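Putative ABC transporter amino acid-binding protein (Sinorhizobium meliloti, PDB 2Q88) binds the compatible solute ectoine as the substrate-binding protein of an ABC transporter, probably delivering it for uptake in osmoprotection. Local coordinates at residues 17-22 with 26-31; 63-68 with 74-79; 36-41 with 95-100. All coordinates share one frame; numbering follows the deposited sequence.

Contact 1 (17-22 with 26-31); sequences IAIANE and TAVGAD. With 4CS ((4S)-2-methyl-1,4,5,6-tetrahydropyrimidine-4-carboxylic acid), chain F.
Thr26 and Glu22 hold each other at a bend of the chain. The amide N of Glu22 donates to OG1 of Thr26 at 2.9 Å, with an N-H...O angle of 156°. In return Thr26 N reaches Glu22 O at 3.3 Å, a longer bond in which the donor stands well above the carbonyl plane. The backbone of Glu22 is thus gripped at both its N-H and its C=O. The methyl branch of Thr26 turns the other way, CG2 settling 3.7 Å from CB of Ile19, so one side chain serves a polar and an apolar neighbour together. Ile19 then carries the packing on to Val28: its CD1 meets Val28 CG2 at 3.8 Å, the two side chains crossing at about a right angle. Ile58 of strand 53-58 touches both.

The same Glu22 sends its side chain to the ligand. CB of Glu22 leaves the backbone away from residues 26-31, and the chain runs on extended beyond CG, which is anti to the backbone N (chi1 -179°); this carries the carboxylate to the bound ectoine. OE2 takes the ligand's ring N-H, with NAG 2.8 Å away and an N-H...O angle of 166°; OE1 receives a weaker, more bent bond from the same NAG at 3.0 Å. Ser176 bonds OE2 and Tyr61 bonds OE1, so each oxygen has a protein partner that helps fix the turn of the carboxylate plane. Its charge probably favours a cationic ectoine ring. Here the first strand, 14-19, runs into the loop that brings the Glu22 carboxylate to the ligand, an arrangement that belongs to the interlobe cleft of the family 3 solute-binding proteins.

Contact 2 (63-68 with 74-79); sequences AMIPGL and DAITAG. With 4CS ((4S)-2-methyl-1,4,5,6-tetrahydropyrimidine-4-carboxylic acid), chain F.
This is a buried helix-on-sheet contact of apolar side chains, with no hydrogen bond across it, within a beta-alpha-beta crossover: the chain leaves strand 53-58, passes through helix 64-69 and returns as strand 75-76, parallel to the first, with strand 14-19 lying between them. Ile76 is the centrepiece. Its CG1 sits beside the backbone N, opposite the carbonyl carbon (chi1 -63°), which sends CD1 up between the residues of one helical turn. There CD1 rests 3.6 Å from both the backbone C of Met64 and CD2 of Leu68, while Ile65, its CG1 touching CD1, crosses the Ile76 side chain at about a right angle. The other branch, CG2, lies under the sulfur of Met64, 3.8 Å from SD. Replacing Ile76 with an alanine would probably open a gap beneath the helix, leaving Leu68 CD2 and Met64 SD without the branches they rest on.

Beyond the sulfur the extended Met64 chain continues along the strand, its CE ending 3.7 Å from CB of Ala78. Ala75 and Thr77 face away from the helix, and Thr77 packs on Ile17 and Ile19 of the neighbouring strand. At Ala78 and Gly79 the chain lines the ectoine pocket. Gly79 has a positive phi of 75°, which favours glycine, and a CB would also clash with the ligand's methyl CAA; Gly79 O lies 2.8 Å from ectoine's ring nitrogen N, not NAG.

Contact 3 (36-41 with 95-100); sequences GAAPDV and PILCDA
Leu97 points its forked end at the first turn of helix 37-48 and straddles Ala37, while next to it Ile96 leans more loosely toward Val41. The setting is the solute-binding protein's two-lobed fold. Helix 37-48 belongs to the lobe built on the parallel sheet, and residues 95-97 lead into strand 98-106, which probably serves as one of the crossings between the lobes. Gly36 occupies the N-cap of the helix.

The Leu97 side chain leaves with CG opposite its carbonyl carbon (chi1 -53°), and the fork opens toward the helix. CD2 touches the methyl of Ala37, 3.8 Å from its CB, and CD1 touches both that methyl and CB of Ala38. The small alanines let the leucine come close to the helix backbone. One turn on, Val41 CG1 and Ile96 CD1 meet at a slacker 4.3 Å. Helix 230-235 closes over this group: Ile235 touches Leu97 and Val41, and Phe231 touches Ile96. The N of Leu97 is hydrogen-bonded to OD1 of Asp203. At the closest point of the contact, CD1 of Leu97 rests 3.7 Å from the backbone N of Ala38.

How the contacts relate
From the N terminus, contact 1 comes first and closes a tight bend of three residues after strand 14-19. The chain then forms helix 37-48, which opens the long loop that contact 3 closes 54 residues later. Contact 2 is nested inside that loop, joining the helix and returning strand of the crossover. Strand 14-19 links contacts 1 and 2, since Ala18 pairs through its backbone with Ala75 and Thr77. Pro39 lies against Thr26 and Ile19, and Ala38 against the Thr77 carbonyl, so the helix of contact 3 touches both others. Contact 1 brings Glu22 to ectoine, contact 2 Ala78 and Gly79; contact 3 ties their lobe to the run leading into strand 98-106, probably a crossing to the other lobe.

Contact 1 (17-22 with 26-31)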
ATOM      1  N   ILE A  17      -2.807  -6.400  12.840  1.00 23.06           N
ATOM      2  CA  ILE A  17      -2.816  -5.732  11.529  1.00 23.58           C
ATOM      3  C   ILE A  17      -1.700  -6.277  10.636  1.00 24.14           C
ATOM      4  O   ILE A  17      -0.649  -6.687  11.122  1.00 24.63           O
ATOM      5  CB  ILE A  17      -2.745  -4.174  11.672  1.00 23.77           C
ATOM      6  CG1 ILE A  17      -1.430  -3.723  12.338  1.00 23.14           C
ATOM      7  CG2 ILE A  17      -3.994  -3.636  12.424  1.00 24.15           C
ATOM      8  CD1 ILE A  17      -1.227  -2.196  12.472  1.00 23.91           C
ATOM      9  N   ALA A  18      -1.931  -6.278   9.329  1.00 24.52           N
ATOM     10  CA  ALA A  18      -0.920  -6.729   8.388  1.00 24.76           C
ATOM     11  C   ALA A  18      -0.309  -5.508   7.723  1.00 25.49           C
ATOM     12  O   ALA A  18      -1.043  -4.627   7.268  1.00 24.82           O
ATOM     13  CB  ALA A  18      -1.534  -7.658   7.362  1.00 24.94           C
ATOM     14  N   ILE A  19       1.030  -5.458   7.697  1.00 25.52           N
ATOM     15  CA  ILE A  19       1.800  -4.379   7.063  1.00 26.87           C
ATOM     16  C   ILE A  19       2.934  -4.957   6.202  1.00 27.37           C
ATOM     17  O   ILE A  19       3.204  -6.151   6.266  1.00 27.01           O
ATOM     18  CB  ILE A  19       2.405  -3.433   8.126  1.00 26.36           C
ATOM     19  CG1 ILE A  19       3.497  -4.143   8.941  1.00 27.33           C
ATOM     20  CG2 ILE A  19       1.316  -2.859   9.032  1.00 26.88           C
ATOM     21  CD1 ILE A  19       4.422  -3.175   9.681  1.00 27.74           C
ATOM     22  N   ALA A  20       3.607  -4.114   5.412  1.00 28.75           N
ATOM     23  CA  ALA A  20       4.703  -4.596   4.562  1.00 29.10           C
ATOM     24  C   ALA A  20       6.068  -3.974   4.839  1.00 29.68           C
ATOM     25  O   ALA A  20       7.069  -4.454   4.302  1.00 31.07           O
ATOM     26  CB  ALA A  20       4.353  -4.434   3.091  1.00 30.14           C
ATOM     27  N   ASN A  21       6.114  -2.921   5.654  1.00 28.78           N
ATOM     28  CA  ASN A  21       7.349  -2.142   5.879  1.00 28.50           C
ATOM     29  C   ASN A  21       7.816  -1.396   4.608  1.00 27.36           C
ATOM     30  O   ASN A  21       8.833  -1.730   4.006  1.00 27.65           O
ATOM     31  CB  ASN A  21       8.471  -3.013   6.462  1.00 29.44           C
ATOM     32  CG  ASN A  21       9.574  -2.191   7.105  1.00 30.92           C
ATOM     33  OD1 ASN A  21       9.394  -1.007   7.404  1.00 31.76           O
ATOM     34  ND2 ASN A  21      10.722  -2.815   7.323  1.00 33.91           N
ATOM     35  N   GLU A  22       7.040  -0.398   4.207  1.00 25.44           N
ATOM     36  CA  GLU A  22       7.305   0.385   2.995  1.00 24.39           C
ATOM     37  C   GLU A  22       6.968   1.846   3.286  1.00 23.22           C
ATOM     38  O   GLU A  22       5.850   2.292   3.021  1.00 22.65           O
ATOM     39  CB  GLU A  22       6.472  -0.139   1.818  1.00 24.51           C
ATOM     40  CG  GLU A  22       6.716   0.608   0.500  1.00 24.70           C
ATOM     41  CD  GLU A  22       5.755   0.203  -0.603  1.00 25.30           C
ATOM     42  OE1 GLU A  22       5.600  -1.018  -0.819  1.00 25.76           O
ATOM     43  OE2 GLU A  22       5.167   1.104  -1.267  1.00 25.27           O
ATOM     44  N   THR A  26       3.964   2.318   5.684  1.00 21.24           N
ATOM     45  CA  THR A  26       4.184   1.543   6.918  1.00 22.70           C
ATOM     46  C   THR A  26       5.665   1.594   7.217  1.00 23.11           C
ATOM     47  O   THR A  26       6.485   1.676   6.303  1.00 23.09           O
ATOM     48  CB  THR A  26       3.785   0.056   6.760  1.00 22.65           C
ATOM     49  OG1 THR A  26       4.475  -0.503   5.640  1.00 24.95           O
ATOM     50  CG2 THR A  26       2.292  -0.117   6.411  1.00 23.33           C
ATOM     51  N   ALA A  27       6.022   1.536   8.493  1.00 23.86           N
ATOM     52  CA  ALA A  27       7.425   1.575   8.891  1.00 24.78           C
ATOM     53  C   ALA A  27       7.528   0.912  10.250  1.00 25.86           C
ATOM     54  O   ALA A  27       6.560   0.912  11.000  1.00 25.07           O
ATOM     55  CB  ALA A  27       7.921   3.011   8.976  1.00 25.12           C
ATOM     56  N   VAL A  28       8.688   0.343  10.556  1.00 27.20           N
ATOM     57  CA  VAL A  28       8.932  -0.222  11.882  1.00 29.04           C
ATOM     58  C   VAL A  28      10.203   0.393  12.470  1.00 30.62           C
ATOM     59  O   VAL A  28      11.258   0.369  11.845  1.00 30.91           O
ATOM     60  CB  VAL A  28       9.035  -1.765  11.845  1.00 28.93           C
ATOM     61  CG1 VAL A  28       9.213  -2.339  13.262  1.00 28.99           C
ATOM     62  CG2 VAL A  28       7.791  -2.373  11.165  1.00 28.82           C
ATOM     63  N   GLY A  29      10.087   0.955  13.667  1.00 32.58           N
ATOM     64  CA  GLY A  29      11.252   1.519  14.351  1.00 34.22           C
ATOM     65  C   GLY A  29      12.157   0.430  14.899  1.00 35.64           C
ATOM     66  O   GLY A  29      11.779  -0.750  14.940  1.00 36.29           O
ATOM     67  N   ALA A  30      13.353   0.830  15.328  1.00 36.36           N
ATOM     68  CA  ALA A  30      14.316  -0.085  15.946  1.00 37.15           C
ATOM     69  C   ALA A  30      13.739  -0.765  17.191  1.00 37.48           C
ATOM     70  O   ALA A  30      14.048  -1.925  17.465  1.00 37.95           O
ATOM     71  CB  ALA A  30      15.607   0.665  16.297  1.00 36.95           C
ATOM     72  N   ASP A  31      12.899  -0.043  17.934  1.00 37.97           N
ATOM     73  CA  ASP A  31      12.310  -0.567  19.168  1.00 38.33           C
ATOM     74  C   ASP A  31      11.090  -1.452  18.904  1.00 38.04           C
ATOM     75  O   ASP A  31      10.551  -2.072  19.822  1.00 38.16           O
ATOM     76  CB  ASP A  31      11.966   0.571  20.142  1.00 38.86           C
ATOM     77  CG  ASP A  31      10.779   1.412  19.686  1.00 40.41           C
ATOM     78  OD1 ASP A  31      10.079   1.965  20.564  1.00 41.59           O
ATOM     79  OD2 ASP A  31      10.464   1.581  18.486  1.00 42.66           O
TER
HETATM   80  O   4CS F 501      -0.437  -3.577  -4.274  1.00 22.38           O
HETATM   81  C   4CS F 501      -0.466  -2.560  -3.581  1.00 21.89           C
HETATM   82  OXT 4CS F 501      -1.491  -2.267  -2.954  1.00 22.40           O
HETATM   83  CA  4CS F 501       0.751  -1.646  -3.520  1.00 21.02           C
HETATM   84  CB  4CS F 501       2.064  -2.402  -3.474  1.00 20.98           C
HETATM   85  CAD 4CS F 501       3.230  -1.408  -3.462  1.00 20.33           C
HETATM   86  NAG 4CS F 501       3.065  -0.465  -2.325  1.00 20.20           N
HETATM   87  CAI 4CS F 501       1.795  -0.147  -1.820  1.00 20.63           C
HETATM   88  CAA 4CS F 501       1.647   0.820  -0.633  1.00 20.18           C
HETATM   89  N   4CS F 501       0.645  -0.732  -2.368  1.00 20.65           N
HETATM   90  O   HOH W   1      10.977   0.758   8.137  1.00 39.64           O

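Contact 2 (63-68 with 74-79)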
ATOM      1  N   ALA A  63       0.533 -12.066   0.355  1.00 25.09           N
ATOM      2  CA  ALA A  63       0.080 -12.904   1.470  1.00 24.94           C
ATOM      3  C   ALA A  63      -1.035 -12.278   2.319  1.00 25.24           C
ATOM      4  O   ALA A  63      -1.613 -12.949   3.179  1.00 25.89           O
ATOM      5  CB  ALA A  63       1.277 -13.290   2.362  1.00 25.26           C
ATOM      6  N   MET A  64      -1.341 -11.006   2.087  1.00 24.45           N
ATOM      7  CA  MET A  64      -2.200 -10.259   3.000  1.00 24.35           C
ATOM      8  C   MET A  64      -3.661 -10.684   2.981  1.00 23.65           C
ATOM      9  O   MET A  64      -4.226 -11.057   4.021  1.00 22.87           O
ATOM     10  CB  MET A  64      -2.053  -8.756   2.767  1.00 23.77           C
ATOM     11  CG  MET A  64      -0.701  -8.235   3.227  1.00 25.28           C
ATOM     12  SD  MET A  64      -0.535  -6.504   2.849  1.00 26.85           S
ATOM     13  CE  MET A  64       1.156  -6.191   3.359  1.00 24.08           C
ATOM     14  N   ILE A  65      -4.272 -10.622   1.805  1.00 23.92           N
ATOM     15  CA  ILE A  65      -5.671 -11.054   1.676  1.00 24.20           C
ATOM     16  C   ILE A  65      -5.866 -12.517   2.119  1.00 24.75           C
ATOM     17  O   ILE A  65      -6.779 -12.790   2.908  1.00 24.72           O
ATOM     18  CB  ILE A  65      -6.245 -10.729   0.266  1.00 24.14           C
ATOM     19  CG1 ILE A  65      -6.306  -9.199   0.087  1.00 23.90           C
ATOM     20  CG2 ILE A  65      -7.632 -11.356   0.086  1.00 23.14           C
ATOM     21  CD1 ILE A  65      -6.757  -8.709  -1.297  1.00 25.03           C
ATOM     22  N   PRO A  66      -5.044 -13.457   1.630  1.00 25.15           N
ATOM     23  CA  PRO A  66      -5.111 -14.836   2.114  1.00 25.34           C
ATOM     24  C   PRO A  66      -5.110 -14.982   3.643  1.00 25.53           C
ATOM     25  O   PRO A  66      -5.928 -15.725   4.178  1.00 25.39           O
ATOM     26  CB  PRO A  66      -3.864 -15.480   1.495  1.00 25.57           C
ATOM     27  CG  PRO A  66      -3.692 -14.748   0.193  1.00 25.09           C
ATOM     28  CD  PRO A  66      -4.057 -13.322   0.532  1.00 24.93           C
ATOM     29  N   GLY A  67      -4.198 -14.294   4.332  1.00 25.44           N
ATOM     30  CA  GLY A  67      -4.111 -14.363   5.795  1.00 25.32           C
ATOM     31  C   GLY A  67      -5.317 -13.735   6.481  1.00 25.65           C
ATOM     32  O   GLY A  67      -5.772 -14.209   7.526  1.00 25.50           O
ATOM     33  N   LEU A  68      -5.832 -12.665   5.887  1.00 25.47           N
ATOM     34  CA  LEU A  68      -7.038 -12.009   6.381  1.00 25.98           C
ATOM     35  C   LEU A  68      -8.237 -12.963   6.271  1.00 26.43           C
ATOM     36  O   LEU A  68      -8.951 -13.195   7.247  1.00 26.04           O
ATOM     37  CB  LEU A  68      -7.289 -10.706   5.605  1.00 25.80           C
ATOM     38  CG  LEU A  68      -8.479  -9.852   6.047  1.00 25.60           C
ATOM     39  CD1 LEU A  68      -8.253  -9.255   7.418  1.00 26.11           C
ATOM     40  CD2 LEU A  68      -8.794  -8.772   5.016  1.00 26.03           C
ATOM     41  N   ASP A  74      -6.684  -9.146  11.743  1.00 27.80           N
ATOM     42  CA  ASP A  74      -7.988  -8.500  11.909  1.00 27.69           C
ATOM     43  C   ASP A  74      -8.248  -7.454  10.831  1.00 26.76           C
ATOM     44  O   ASP A  74      -9.390  -7.226  10.444  1.00 26.75           O
ATOM     45  CB  ASP A  74      -8.074  -7.883  13.301  1.00 27.99           C
ATOM     46  CG  ASP A  74      -7.876  -8.919  14.401  1.00 29.90           C
ATOM     47  OD1 ASP A  74      -8.539  -9.975  14.323  1.00 31.60           O
ATOM     48  OD2 ASP A  74      -7.072  -8.788  15.358  1.00 29.21           O
ATOM     49  N   ALA A  75      -7.180  -6.816  10.365  1.00 25.67           N
ATOM     50  CA  ALA A  75      -7.271  -5.805   9.315  1.00 24.71           C
ATOM     51  C   ALA A  75      -5.982  -5.784   8.519  1.00 24.46           C
ATOM     52  O   ALA A  75      -4.934  -6.130   9.044  1.00 24.27           O
ATOM     53  CB  ALA A  75      -7.528  -4.427   9.934  1.00 24.25           C
ATOM     54  N   ILE A  76      -6.059  -5.387   7.251  1.00 23.55           N
ATOM     55  CA  ILE A  76      -4.849  -5.077   6.476  1.00 23.70           C
ATOM     56  C   ILE A  76      -4.720  -3.566   6.471  1.00 24.03           C
ATOM     57  O   ILE A  76      -5.611  -2.886   5.995  1.00 24.68           O
ATOM     58  CB  ILE A  76      -4.969  -5.613   5.020  1.00 23.95           C
ATOM     59  CG1 ILE A  76      -5.078  -7.137   5.006  1.00 22.96           C
ATOM     60  CG2 ILE A  76      -3.778  -5.179   4.191  1.00 22.66           C
ATOM     61  CD1 ILE A  76      -5.623  -7.686   3.667  1.00 22.93           C
ATOM     62  N   THR A  77      -3.634  -3.028   7.015  1.00 24.49           N
ATOM     63  CA  THR A  77      -3.468  -1.580   7.059  1.00 25.48           C
ATOM     64  C   THR A  77      -2.089  -1.271   6.509  1.00 25.57           C
ATOM     65  O   THR A  77      -1.150  -1.004   7.257  1.00 25.55           O
ATOM     66  CB  THR A  77      -3.606  -1.062   8.500  1.00 25.54           C
ATOM     67  OG1 THR A  77      -2.640  -1.718   9.313  1.00 27.15           O
ATOM     68  CG2 THR A  77      -4.938  -1.491   9.118  1.00 26.28           C
ATOM     69  N   ALA A  78      -1.975  -1.302   5.186  1.00 25.53           N
ATOM     70  CA  ALA A  78      -0.674  -1.423   4.547  1.00 25.35           C
ATOM     71  C   ALA A  78      -0.527  -0.616   3.263  1.00 25.49           C
ATOM     72  O   ALA A  78       0.495  -0.718   2.588  1.00 25.59           O
ATOM     73  CB  ALA A  78      -0.375  -2.903   4.277  1.00 25.50           C
ATOM     74  N   GLY A  79      -1.535   0.185   2.927  1.00 25.10           N
ATOM     75  CA  GLY A  79      -1.567   0.829   1.622  1.00 24.96           C
ATOM     76  C   GLY A  79      -1.952  -0.185   0.557  1.00 24.97           C
ATOM     77  O   GLY A  79      -1.471  -0.115  -0.580  1.00 25.18           O
TER
HETATM   78  O   4CS F 501      -0.437  -3.577  -4.274  1.00 22.38           O
HETATM   79  C   4CS F 501      -0.466  -2.560  -3.581  1.00 21.89           C
HETATM   80  OXT 4CS F 501      -1.491  -2.267  -2.954  1.00 22.40           O
HETATM   81  CA  4CS F 501       0.751  -1.646  -3.520  1.00 21.02           C
HETATM   82  CB  4CS F 501       2.064  -2.402  -3.474  1.00 20.98           C
HETATM   83  CAD 4CS F 501       3.230  -1.408  -3.462  1.00 20.33           C
HETATM   84  NAG 4CS F 501       3.065  -0.465  -2.325  1.00 20.20           N
HETATM   85  CAI 4CS F 501       1.795  -0.147  -1.820  1.00 20.63           C
HETATM   86  CAA 4CS F 501       1.647   0.820  -0.633  1.00 20.18           C
HETATM   87  N   4CS F 501       0.645  -0.732  -2.368  1.00 20.65           N

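Contact 3 (36-41 with 95-100)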
ATOM      1  N   GLY A  36       4.201   4.922  10.231  1.00 24.56           N
ATOM      2  CA  GLY A  36       3.765   5.109   8.854  1.00 23.75           C
ATOM      3  C   GLY A  36       2.309   5.520   8.885  1.00 23.65           C
ATOM      4  O   GLY A  36       1.639   5.381   9.913  1.00 23.11           O
ATOM      5  N   ALA A  37       1.823   6.043   7.764  1.00 23.00           N
ATOM      6  CA  ALA A  37       0.502   6.646   7.686  1.00 23.07           C
ATOM      7  C   ALA A  37      -0.646   5.675   7.914  1.00 23.22           C
ATOM      8  O   ALA A  37      -1.625   6.013   8.576  1.00 23.32           O
ATOM      9  CB  ALA A  37       0.329   7.376   6.360  1.00 23.16           C
ATOM     10  N   ALA A  38      -0.528   4.467   7.376  1.00 23.12           N
ATOM     11  CA  ALA A  38      -1.622   3.514   7.474  1.00 23.02           C
ATOM     12  C   ALA A  38      -1.799   2.969   8.908  1.00 23.26           C
ATOM     13  O   ALA A  38      -2.919   3.024   9.430  1.00 22.86           O
ATOM     14  CB  ALA A  38      -1.473   2.399   6.440  1.00 23.55           C
ATOM     15  N   PRO A  39      -0.727   2.489   9.552  1.00 23.29           N
ATOM     16  CA  PRO A  39      -0.804   2.098  10.966  1.00 23.17           C
ATOM     17  C   PRO A  39      -1.116   3.254  11.925  1.00 23.20           C
ATOM     18  O   PRO A  39      -1.748   3.022  12.953  1.00 23.61           O
ATOM     19  CB  PRO A  39       0.585   1.537  11.249  1.00 23.24           C
ATOM     20  CG  PRO A  39       1.090   1.127   9.892  1.00 23.53           C
ATOM     21  CD  PRO A  39       0.624   2.242   9.006  1.00 23.03           C
ATOM     22  N   ASP A  40      -0.693   4.476  11.608  1.00 23.54           N
ATOM     23  CA  ASP A  40      -0.999   5.618  12.486  1.00 24.37           C
ATOM     24  C   ASP A  40      -2.499   5.927  12.496  1.00 23.82           C
ATOM     25  O   ASP A  40      -3.091   6.157  13.552  1.00 23.79           O
ATOM     26  CB  ASP A  40      -0.208   6.873  12.100  1.00 24.50           C
ATOM     27  CG  ASP A  40       1.206   6.915  12.704  1.00 26.99           C
ATOM     28  OD1 ASP A  40       1.689   5.928  13.305  1.00 29.10           O
ATOM     29  OD2 ASP A  40       1.931   7.926  12.606  1.00 28.60           O
ATOM     30  N   VAL A  41      -3.113   5.943  11.319  1.00 23.96           N
ATOM     31  CA  VAL A  41      -4.556   6.132  11.199  1.00 23.96           C
ATOM     32  C   VAL A  41      -5.314   4.988  11.896  1.00 24.00           C
ATOM     33  O   VAL A  41      -6.267   5.227  12.650  1.00 23.18           O
ATOM     34  CB  VAL A  41      -4.977   6.260   9.716  1.00 23.98           C
ATOM     35  CG1 VAL A  41      -6.495   6.103   9.545  1.00 24.95           C
ATOM     36  CG2 VAL A  41      -4.535   7.594   9.162  1.00 25.00           C
ATOM     37  N   PRO A  95     -11.825   5.456   1.539  1.00 23.59           N
ATOM     38  CA  PRO A  95     -10.438   5.712   1.150  1.00 23.48           C
ATOM     39  C   PRO A  95      -9.628   6.464   2.192  1.00 23.25           C
ATOM     40  O   PRO A  95     -10.161   7.300   2.921  1.00 22.93           O
ATOM     41  CB  PRO A  95     -10.558   6.553  -0.123  1.00 23.58           C
ATOM     42  CG  PRO A  95     -11.962   6.430  -0.574  1.00 23.76           C
ATOM     43  CD  PRO A  95     -12.778   6.136   0.646  1.00 23.54           C
ATOM     44  N   ILE A  96      -8.336   6.151   2.253  1.00 22.96           N
ATOM     45  CA  ILE A  96      -7.431   6.763   3.222  1.00 22.23           C
ATOM     46  C   ILE A  96      -6.180   7.324   2.559  1.00 22.67           C
ATOM     47  O   ILE A  96      -5.964   8.544   2.580  1.00 23.58           O
ATOM     48  CB  ILE A  96      -7.047   5.748   4.345  1.00 22.22           C
ATOM     49  CG1 ILE A  96      -8.299   5.297   5.108  1.00 21.01           C
ATOM     50  CG2 ILE A  96      -6.030   6.384   5.304  1.00 20.35           C
ATOM     51  CD1 ILE A  96      -8.094   4.160   6.111  1.00 22.81           C
ATOM     52  N   LEU A  97      -5.353   6.440   1.994  1.00 22.18           N
ATOM     53  CA  LEU A  97      -4.059   6.824   1.400  1.00 22.39           C
ATOM     54  C   LEU A  97      -4.054   6.682  -0.116  1.00 23.19           C
ATOM     55  O   LEU A  97      -4.193   5.581  -0.652  1.00 23.49           O
ATOM     56  CB  LEU A  97      -2.916   5.995   1.978  1.00 22.05           C
ATOM     57  CG  LEU A  97      -2.756   5.938   3.504  1.00 21.69           C
ATOM     58  CD1 LEU A  97      -1.468   5.202   3.832  1.00 23.06           C
ATOM     59  CD2 LEU A  97      -2.697   7.342   4.093  1.00 20.30           C
ATOM     60  N   CYS A  98      -3.879   7.807  -0.791  1.00 24.34           N
ATOM     61  CA  CYS A  98      -3.905   7.872  -2.250  1.00 25.62           C
ATOM     62  C   CYS A  98      -2.509   8.122  -2.796  1.00 25.22           C
ATOM     63  O   CYS A  98      -1.753   8.890  -2.217  1.00 25.35           O
ATOM     64  CB  CYS A  98      -4.846   8.994  -2.693  1.00 26.59           C
ATOM     65  SG  CYS A  98      -6.560   8.714  -2.209  1.00 32.53           S
ATOM     66  N   ASP A  99      -2.156   7.462  -3.898  1.00 25.34           N
ATOM     67  CA  ASP A  99      -0.867   7.714  -4.547  1.00 25.47           C
ATOM     68  C   ASP A  99      -0.818   7.226  -5.985  1.00 25.45           C
ATOM     69  O   ASP A  99      -1.554   6.313  -6.378  1.00 24.96           O
ATOM     70  CB  ASP A  99       0.293   7.083  -3.762  1.00 25.76           C
ATOM     71  CG  ASP A  99       1.589   7.896  -3.878  1.00 27.69           C
ATOM     72  OD1 ASP A  99       1.558   9.037  -4.391  1.00 31.48           O
ATOM     73  OD2 ASP A  99       2.691   7.489  -3.482  1.00 28.95           O
ATOM     74  N   ALA A 100       0.070   7.849  -6.751  1.00 25.61           N
ATOM     75  CA  ALA A 100       0.384   7.431  -8.106  1.00 25.40           C
ATOM     76  C   ALA A 100       1.551   6.437  -8.048  1.00 25.56           C
ATOM     77  O   ALA A 100       2.149   6.241  -6.990  1.00 25.46           O
ATOM     78  CB  ALA A 100       0.755   8.643  -8.924  1.00 25.60           C
TER